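Local coordinates for coenzyme F420-dependent N(5),N(10)-methenyltetrahydromethanopterin reductase-related protein (Desulfurobacterium thermolithotrophum DSM 11699, PDB 6HUZ), which binds the iron-guanylylpyridinol cofactor and, as a bacterial paralog of [Fe]-hydrogenase, uses tetrahydrofolate derivatives as substrates, at residues Thr4-Gly9 against Glu77-Ala82; Thr47-Asn52 against Lys70-Asp75. All coordinates share one frame; numbering follows the deposited sequence.

Contact 1. Residues Thr4-Gly9 against Glu77-Ala82. With FE9 (iron-guanylyl pyridinol cofactor), chain B.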
loop_
_atom_site.group_PDB
_atom_site.type_symbol
_atom_site.label_atom_id
_atom_site.label_comp_id
_atom_site.label_asym_id
_atom_site.label_seq_id
_atom_site.Cartn_x
_atom_site.Cartn_y
_atom_site.Cartn_z
ATOM N N THR A 4 15.722 -4.257 -32.905
ATOM C CA THR A 4 17.049 -4.267 -32.309
ATOM C C THR A 4 16.844 -4.429 -30.807
ATOM O O THR A 4 16.115 -3.650 -30.178
ATOM C CB THR A 4 17.856 -2.990 -32.574
ATOM O OG1 THR A 4 18.073 -2.863 -33.978
ATOM C CG2 THR A 4 19.212 -3.001 -31.859
ATOM N N VAL A 5 17.485 -5.441 -30.231
ATOM C CA VAL A 5 17.438 -5.697 -28.795
ATOM C C VAL A 5 18.766 -5.195 -28.319
ATOM O O VAL A 5 19.800 -5.552 -28.890
ATOM C CB VAL A 5 17.239 -7.190 -28.467
ATOM C CG1 VAL A 5 17.441 -7.446 -26.971
ATOM C CG2 VAL A 5 15.844 -7.653 -28.921
ATOM N N TYR A 6 18.756 -4.358 -27.306
ATOM C CA TYR A 6 19.984 -3.799 -26.757
ATOM C C TYR A 6 20.273 -4.514 -25.462
ATOM O O TYR A 6 19.498 -4.370 -24.545
ATOM C CB TYR A 6 19.804 -2.294 -26.534
ATOM C CG TYR A 6 19.933 -1.514 -27.826
ATOM C CD1 TYR A 6 21.175 -1.131 -28.308
ATOM C CD2 TYR A 6 18.813 -1.179 -28.575
ATOM C CE1 TYR A 6 21.305 -0.461 -29.523
ATOM C CE2 TYR A 6 18.931 -0.503 -29.792
ATOM C CZ TYR A 6 20.178 -0.112 -30.241
ATOM O OH TYR A 6 20.300 0.557 -31.442
ATOM N N GLY A 7 21.354 -5.292 -25.402
ATOM C CA GLY A 7 21.729 -6.038 -24.202
ATOM C C GLY A 7 21.556 -7.538 -24.343
ATOM O O GLY A 7 20.475 -8.007 -24.664
ATOM N N PHE A 8 22.625 -8.313 -24.123
ATOM C CA PHE A 8 22.532 -9.775 -24.262
ATOM C C PHE A 8 21.789 -10.419 -23.092
ATOM O O PHE A 8 21.031 -11.371 -23.295
ATOM C CB PHE A 8 23.946 -10.393 -24.348
ATOM C CG PHE A 8 23.974 -11.836 -24.810
ATOM C CD1 PHE A 8 24.012 -12.151 -26.165
ATOM C CD2 PHE A 8 23.956 -12.876 -23.892
ATOM C CE1 PHE A 8 24.063 -13.480 -26.594
ATOM C CE2 PHE A 8 23.989 -14.202 -24.320
ATOM C CZ PHE A 8 24.052 -14.497 -25.672
ATOM N N GLY A 9 22.071 -9.921 -21.897
ATOM C CA GLY A 9 21.543 -10.401 -20.625
ATOM C C GLY A 9 22.766 -10.926 -19.889
ATOM O O GLY A 9 23.677 -11.433 -20.542
ATOM N N GLU A 77 25.018 1.922 -35.084
ATOM C CA GLU A 77 24.753 1.239 -36.342
ATOM C C GLU A 77 23.555 0.324 -36.196
ATOM O O GLU A 77 22.775 0.187 -37.137
ATOM C CB GLU A 77 25.985 0.477 -36.839
ATOM C CG GLU A 77 26.931 1.347 -37.648
ATOM C CD GLU A 77 26.335 1.898 -38.930
ATOM O OE1 GLU A 77 25.826 1.097 -39.747
ATOM O OE2 GLU A 77 26.378 3.137 -39.116
ATOM N N ALA A 78 23.388 -0.280 -35.014
ATOM C CA ALA A 78 22.277 -1.181 -34.741
ATOM C C ALA A 78 20.924 -0.457 -34.779
ATOM O O ALA A 78 19.902 -1.100 -35.001
ATOM C CB ALA A 78 22.462 -1.826 -33.373
ATOM N N ALA A 79 20.913 0.867 -34.567
ATOM C CA ALA A 79 19.672 1.655 -34.564
ATOM C C ALA A 79 19.168 2.044 -35.961
ATOM O O ALA A 79 17.967 2.194 -36.148
ATOM C CB ALA A 79 19.880 2.919 -33.748
ATOM N N LYS A 80 20.078 2.213 -36.912
ATOM C CA LYS A 80 19.832 2.644 -38.295
ATOM C C LYS A 80 18.561 2.125 -38.978
ATOM O O LYS A 80 17.860 2.937 -39.603
ATOM C CB LYS A 80 21.042 2.359 -39.187
ATOM C CG LYS A 80 22.360 2.964 -38.684
ATOM C CD LYS A 80 22.624 4.371 -39.193
ATOM C CE LYS A 80 23.950 4.882 -38.688
ATOM N NZ LYS A 80 24.709 5.640 -39.718
ATOM N N GLU A 81 18.236 0.823 -38.909
ATOM C CA GLU A 81 16.982 0.385 -39.574
ATOM C C GLU A 81 15.933 -0.107 -38.545
ATOM O O GLU A 81 14.916 -0.682 -38.922
ATOM C CB GLU A 81 17.218 -0.721 -40.616
ATOM C CG GLU A 81 18.517 -0.626 -41.384
ATOM C CD GLU A 81 18.807 -1.907 -42.134
ATOM O OE1 GLU A 81 18.527 -1.955 -43.352
ATOM O OE2 GLU A 81 19.304 -2.868 -41.500
ATOM N N ALA A 82 16.186 0.117 -37.261
ATOM C CA ALA A 82 15.323 -0.342 -36.199
ATOM C C ALA A 82 13.936 0.333 -36.102
ATOM O O ALA A 82 13.849 1.542 -35.888
ATOM C CB ALA A 82 16.062 -0.210 -34.875
HETATM O O2 FE9 B . 16.915 -9.303 -14.223
HETATM FE FE FE9 B . 14.257 -8.425 -15.824
HETATM C C1F FE9 B . 14.529 -10.044 -16.636
HETATM O O1F FE9 B . 14.693 -11.044 -17.142
HETATM C C2F FE9 B . 12.456 -8.781 -15.813
HETATM O O2F FE9 B . 11.347 -8.998 -15.843
HETATM C C8 FE9 B . 14.145 -7.423 -17.441
HETATM O O18 FE9 B . 13.123 -7.347 -18.099
HETATM C C7 FE9 B . 15.388 -6.681 -17.904
HETATM C C6 FE9 B . 16.505 -7.170 -17.027
HETATM N N1 FE9 B . 16.167 -8.033 -15.971
HETATM C C5 FE9 B . 17.894 -6.765 -17.298
HETATM C C5M FE9 B . 18.184 -5.806 -18.416
HETATM C C4 FE9 B . 18.955 -7.283 -16.419
HETATM C C3 FE9 B . 18.589 -8.192 -15.297
HETATM C C3M FE9 B . 19.622 -8.779 -14.369
HETATM C C2 FE9 B . 17.136 -8.561 -15.115
HETATM O O3P FE9 B . 20.219 -6.828 -16.640
HETATM P P1 FE9 B . 21.360 -7.685 -17.397
HETATM O O1P FE9 B . 21.009 -9.095 -17.365
HETATM O O2P FE9 B . 22.716 -7.517 -16.531
HETATM O "O5'" FE9 B . 21.439 -7.099 -18.877
HETATM C "C5'" FE9 B . 21.987 -5.823 -19.167
HETATM C "C4'" FE9 B . 22.775 -5.982 -20.463
HETATM O "O4'" FE9 B . 23.210 -4.706 -20.916
HETATM C "C1'" FE9 B . 24.468 -4.879 -21.554
HETATM C "C2'" FE9 B . 25.174 -5.890 -20.676
HETATM O "O2'" FE9 B . 26.271 -6.558 -21.316
HETATM C "C3'" FE9 B . 24.036 -6.830 -20.298
HETATM O "O3'" FE9 B . 23.952 -7.971 -21.153
HETATM N N9A FE9 B . 25.128 -3.570 -21.715
HETATM C C4A FE9 B . 24.954 -2.843 -22.795
HETATM N N3A FE9 B . 24.294 -3.059 -23.955
HETATM C C2A FE9 B . 24.359 -2.122 -24.924
HETATM N N2A FE9 B . 23.652 -2.359 -26.052
HETATM N N1A FE9 B . 25.063 -0.979 -24.814
HETATM C C6A FE9 B . 25.803 -0.691 -23.729
HETATM O O6A FE9 B . 26.433 0.376 -23.635
HETATM C C5A FE9 B . 25.770 -1.636 -22.610
HETATM N N7A FE9 B . 26.321 -1.718 -21.390
HETATM C C8A FE9 B . 25.919 -2.899 -20.855
HETATM O O HOH W 1 14.447 -8.765 -13.610
#

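Contact 2. Residues Thr47-Asn52 against Lys70-Asp75. With FE9 (iron-guanylyl pyridinol cofactor), chain B.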
loop_
_atom_site.group_PDB
_atom_site.type_symbol
_atom_site.label_atom_id
_atom_site.label_comp_id
_atom_site.label_asym_id
_atom_site.label_seq_id
_atom_site.Cartn_x
_atom_site.Cartn_y
_atom_site.Cartn_z
ATOM N N THR A 47 18.468 -7.785 -34.768
ATOM C CA THR A 47 19.828 -7.385 -34.445
ATOM C C THR A 47 19.926 -7.302 -32.928
ATOM O O THR A 47 19.003 -6.796 -32.271
ATOM C CB THR A 47 20.148 -6.006 -35.009
ATOM O OG1 THR A 47 19.979 -6.034 -36.422
ATOM C CG2 THR A 47 21.571 -5.570 -34.699
ATOM N N LEU A 48 21.042 -7.786 -32.370
ATOM C CA LEU A 48 21.282 -7.706 -30.939
ATOM C C LEU A 48 22.604 -6.983 -30.794
ATOM O O LEU A 48 23.639 -7.430 -31.306
ATOM C CB LEU A 48 21.314 -9.053 -30.217
ATOM C CG LEU A 48 21.387 -8.900 -28.686
ATOM C CD1 LEU A 48 20.391 -9.793 -27.982
ATOM C CD2 LEU A 48 22.813 -9.123 -28.180
ATOM N N SER A 49 22.557 -5.837 -30.158
ATOM C CA SER A 49 23.724 -5.018 -29.943
ATOM C C SER A 49 24.119 -5.100 -28.481
ATOM O O SER A 49 23.277 -4.933 -27.596
ATOM C CB SER A 49 23.442 -3.572 -30.330
ATOM O OG SER A 49 24.627 -2.795 -30.309
ATOM N N ASP A 50 25.395 -5.373 -28.224
ATOM C CA ASP A 50 25.912 -5.451 -26.855
ATOM C C ASP A 50 27.410 -5.246 -26.939
ATOM O O ASP A 50 28.059 -5.882 -27.742
ATOM C CB ASP A 50 25.585 -6.789 -26.184
ATOM C CG ASP A 50 25.982 -6.849 -24.720
ATOM O OD1 ASP A 50 27.161 -6.596 -24.412
ATOM O OD2 ASP A 50 25.117 -7.158 -23.886
ATOM N N PRO A 51 27.991 -4.371 -26.119
ATOM C CA PRO A 51 29.442 -4.150 -26.195
ATOM C C PRO A 51 30.308 -5.341 -25.816
ATOM O O PRO A 51 31.470 -5.370 -26.186
ATOM C CB PRO A 51 29.671 -2.995 -25.201
ATOM C CG PRO A 51 28.575 -3.087 -24.253
ATOM C CD PRO A 51 27.378 -3.543 -25.061
ATOM N N ASN A 52 29.764 -6.299 -25.060
ATOM C CA ASN A 52 30.528 -7.453 -24.599
ATOM C C ASN A 52 30.223 -8.766 -25.313
ATOM O O ASN A 52 30.439 -9.830 -24.740
ATOM C CB ASN A 52 30.323 -7.608 -23.087
ATOM C CG ASN A 52 30.409 -6.315 -22.303
ATOM O OD1 ASN A 52 31.484 -5.861 -21.915
ATOM N ND2 ASN A 52 29.273 -5.686 -22.047
ATOM N N LYS A 70 21.455 -11.052 -35.795
ATOM C CA LYS A 70 22.679 -10.387 -36.217
ATOM C C LYS A 70 23.329 -9.820 -34.969
ATOM O O LYS A 70 22.728 -8.979 -34.291
ATOM C CB LYS A 70 22.361 -9.257 -37.201
ATOM C CG LYS A 70 22.429 -9.687 -38.657
ATOM C CD LYS A 70 21.889 -8.617 -39.608
ATOM C CE LYS A 70 22.715 -7.350 -39.590
ATOM N NZ LYS A 70 22.431 -6.480 -40.763
ATOM N N LEU A 71 24.535 -10.267 -34.615
ATOM C CA LEU A 71 25.170 -9.724 -33.403
ATOM C C LEU A 71 26.114 -8.586 -33.742
ATOM O O LEU A 71 26.843 -8.665 -34.743
ATOM C CB LEU A 71 25.962 -10.814 -32.659
ATOM C CG LEU A 71 25.161 -12.009 -32.184
ATOM C CD1 LEU A 71 26.070 -13.053 -31.581
ATOM C CD2 LEU A 71 24.091 -11.589 -31.160
ATOM N N THR A 72 26.146 -7.553 -32.890
ATOM C CA THR A 72 27.034 -6.390 -33.061
ATOM C C THR A 72 27.349 -5.706 -31.719
ATOM O O THR A 72 26.653 -5.946 -30.733
ATOM C CB THR A 72 26.387 -5.363 -34.004
ATOM O OG1 THR A 72 27.311 -4.288 -34.193
ATOM C CG2 THR A 72 25.067 -4.811 -33.453
ATOM N N THR A 73 28.413 -4.859 -31.689
ATOM C CA THR A 73 28.815 -4.091 -30.498
ATOM C C THR A 73 28.542 -2.593 -30.737
ATOM O O THR A 73 28.725 -1.787 -29.829
ATOM C CB THR A 73 30.325 -4.257 -30.171
ATOM O OG1 THR A 73 31.112 -3.705 -31.235
ATOM C CG2 THR A 73 30.723 -5.706 -29.910
ATOM N N ASP A 74 28.109 -2.231 -31.956
ATOM C CA ASP A 74 27.837 -0.854 -32.368
ATOM C C ASP A 74 26.358 -0.516 -32.189
ATOM O O ASP A 74 25.518 -0.928 -32.992
ATOM C CB ASP A 74 28.263 -0.696 -33.843
ATOM C CG ASP A 74 28.416 0.732 -34.329
ATOM O OD1 ASP A 74 27.798 1.639 -33.722
ATOM O OD2 ASP A 74 29.145 0.943 -35.328
ATOM N N ASP A 75 26.047 0.234 -31.136
ATOM C CA ASP A 75 24.679 0.637 -30.806
ATOM C C ASP A 75 24.109 1.600 -31.825
ATOM O O ASP A 75 22.937 1.499 -32.167
ATOM C CB ASP A 75 24.632 1.305 -29.421
ATOM C CG ASP A 75 24.834 0.396 -28.221
ATOM O OD1 ASP A 75 24.840 -0.842 -28.401
ATOM O OD2 ASP A 75 24.993 0.925 -27.103
HETATM O O2 FE9 B . 16.915 -9.303 -14.223
HETATM FE FE FE9 B . 14.257 -8.425 -15.824
HETATM C C1F FE9 B . 14.529 -10.044 -16.636
HETATM O O1F FE9 B . 14.693 -11.044 -17.142
HETATM C C2F FE9 B . 12.456 -8.781 -15.813
HETATM O O2F FE9 B . 11.347 -8.998 -15.843
HETATM C C8 FE9 B . 14.145 -7.423 -17.441
HETATM O O18 FE9 B . 13.123 -7.347 -18.099
HETATM C C7 FE9 B . 15.388 -6.681 -17.904
HETATM C C6 FE9 B . 16.505 -7.170 -17.027
HETATM N N1 FE9 B . 16.167 -8.033 -15.971
HETATM C C5 FE9 B . 17.894 -6.765 -17.298
HETATM C C5M FE9 B . 18.184 -5.806 -18.416
HETATM C C4 FE9 B . 18.955 -7.283 -16.419
HETATM C C3 FE9 B . 18.589 -8.192 -15.297
HETATM C C3M FE9 B . 19.622 -8.779 -14.369
HETATM C C2 FE9 B . 17.136 -8.561 -15.115
HETATM O O3P FE9 B . 20.219 -6.828 -16.640
HETATM P P1 FE9 B . 21.360 -7.685 -17.397
HETATM O O1P FE9 B . 21.009 -9.095 -17.365
HETATM O O2P FE9 B . 22.716 -7.517 -16.531
HETATM O "O5'" FE9 B . 21.439 -7.099 -18.877
HETATM C "C5'" FE9 B . 21.987 -5.823 -19.167
HETATM C "C4'" FE9 B . 22.775 -5.982 -20.463
HETATM O "O4'" FE9 B . 23.210 -4.706 -20.916
HETATM C "C1'" FE9 B . 24.468 -4.879 -21.554
HETATM C "C2'" FE9 B . 25.174 -5.890 -20.676
HETATM O "O2'" FE9 B . 26.271 -6.558 -21.316
HETATM C "C3'" FE9 B . 24.036 -6.830 -20.298
HETATM O "O3'" FE9 B . 23.952 -7.971 -21.153
HETATM N N9A FE9 B . 25.128 -3.570 -21.715
HETATM C C4A FE9 B . 24.954 -2.843 -22.795
HETATM N N3A FE9 B . 24.294 -3.059 -23.955
HETATM C C2A FE9 B . 24.359 -2.122 -24.924
HETATM N N2A FE9 B . 23.652 -2.359 -26.052
HETATM N N1A FE9 B . 25.063 -0.979 -24.814
HETATM C C6A FE9 B . 25.803 -0.691 -23.729
HETATM O O6A FE9 B . 26.433 0.376 -23.635
HETATM C C5A FE9 B . 25.770 -1.636 -22.610
HETATM N N7A FE9 B . 26.321 -1.718 -21.390
HETATM C C8A FE9 B . 25.919 -2.899 -20.855
HETATM O O HOH W 1 14.447 -8.765 -13.610
#

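Contact 1. Residues Thr4-Gly9 against Glu77-Ala82
T4 and Y6, on strand 2-6 inside a parallel, Rossmann-like sheet, meet the alanines A78, A79 and A82 in a small buried contact between the strand and helix 75-79 with the turn after it. With its hydroxyl anti to the carbonyl carbon (chi1 -63°), T4 donates from OG1 to A78 O at 2.7 Å, from a position tilted 33° out of the carbonyl plane. T4 OG1 also packs against A82 CB, while T4 CG2 reaches A78 CB at 3.8 Å and also lies over one face of the Y6 ring, near its rim. The Y6 hydroxyl gives its hydrogen bond to D75 O and brushes A79, with OH 3.3 Å from A79 CB. At the ring's edge, in its plane, is the guanine amino nitrogen N2A of the cofactor, and farther along the loop G9 N donates to its ribose O3' at 2.8 Å. An alanine in place of T4 would probably leave A78 O without this donor and open a gap against the face of the Y6 ring where CG2 lay. T4 OG1 and Y6 OH thus each engage a main-chain carbonyl, tying helix 75-79 to the strand that leads into the cofactor loop.

Contact 2. Residues Thr47-Asn52 against Lys70-Asp75
S49 and D75 make the tightest polar link between segments 47-52 and 70-75, which run as neighbouring parallel strands before turning into the cofactor pocket. S49 OG, anti to the backbone N (chi1 -172°), donates to D75 OD1 at 2.7 Å through the carboxylate's anti lone pair. This second-shell bond probably helps fix the rotation of D75, whose OD2 takes the guanine N1A at 3.0 Å in an almost straight bond (178°) while OD1 also accepts from N2A. Behind them, L48 N binds K70 O and D50 N binds T72 O; T72 N closes on L48 O between the two. On the face shared with S49, T72 CG2 is wedged against S49 CB at 3.7 Å and also touches T47 CG2; on the other, the L48 and L71 side chains lie side by side, CB of L48 against CD2 of L71. The outer side is looser: K70 meets T47 near its CB but leads its amine away, and exposed T73 rests its CB and CG2 on D50 O and P51. Past the strand, D50 OD2 accepts from both ribose hydroxyls, O2' at 2.9 Å and O3' at 3.1 Å, its OD1 closing an Asx turn with N52 N, and P51 CD covers the guanine at 3.3 Å from N3A. An acidic residue after the second strand, gripping the ribose diol, is a classic feature of Rossmann-type nucleotide sites.

From the N terminus, strand 2-6 is laid first and runs into the loop 7-9. Contact 1 closes on it after 67 intervening residues, when segment 77-82, on helix 75-79 and the turn after it, comes back against T4 and Y6. Contact 2 falls wholly within that span, pairing strand 45-49 with strand 70-72 across the helix 58-66 crossover of a beta-alpha-beta unit. Strand 70-72 then passes directly into the helix that serves contact 1. The strands of the two contacts lie in one sheet, in the order 70-72, 45-49, 2-6, and a probable hydrogen bond from V5 N to T47 O (2.9 Å) joins the last two. F8 N and D50 OD2, 2.8 Å apart, link the two cofactor loops, and A78 CB packs on S49 CB.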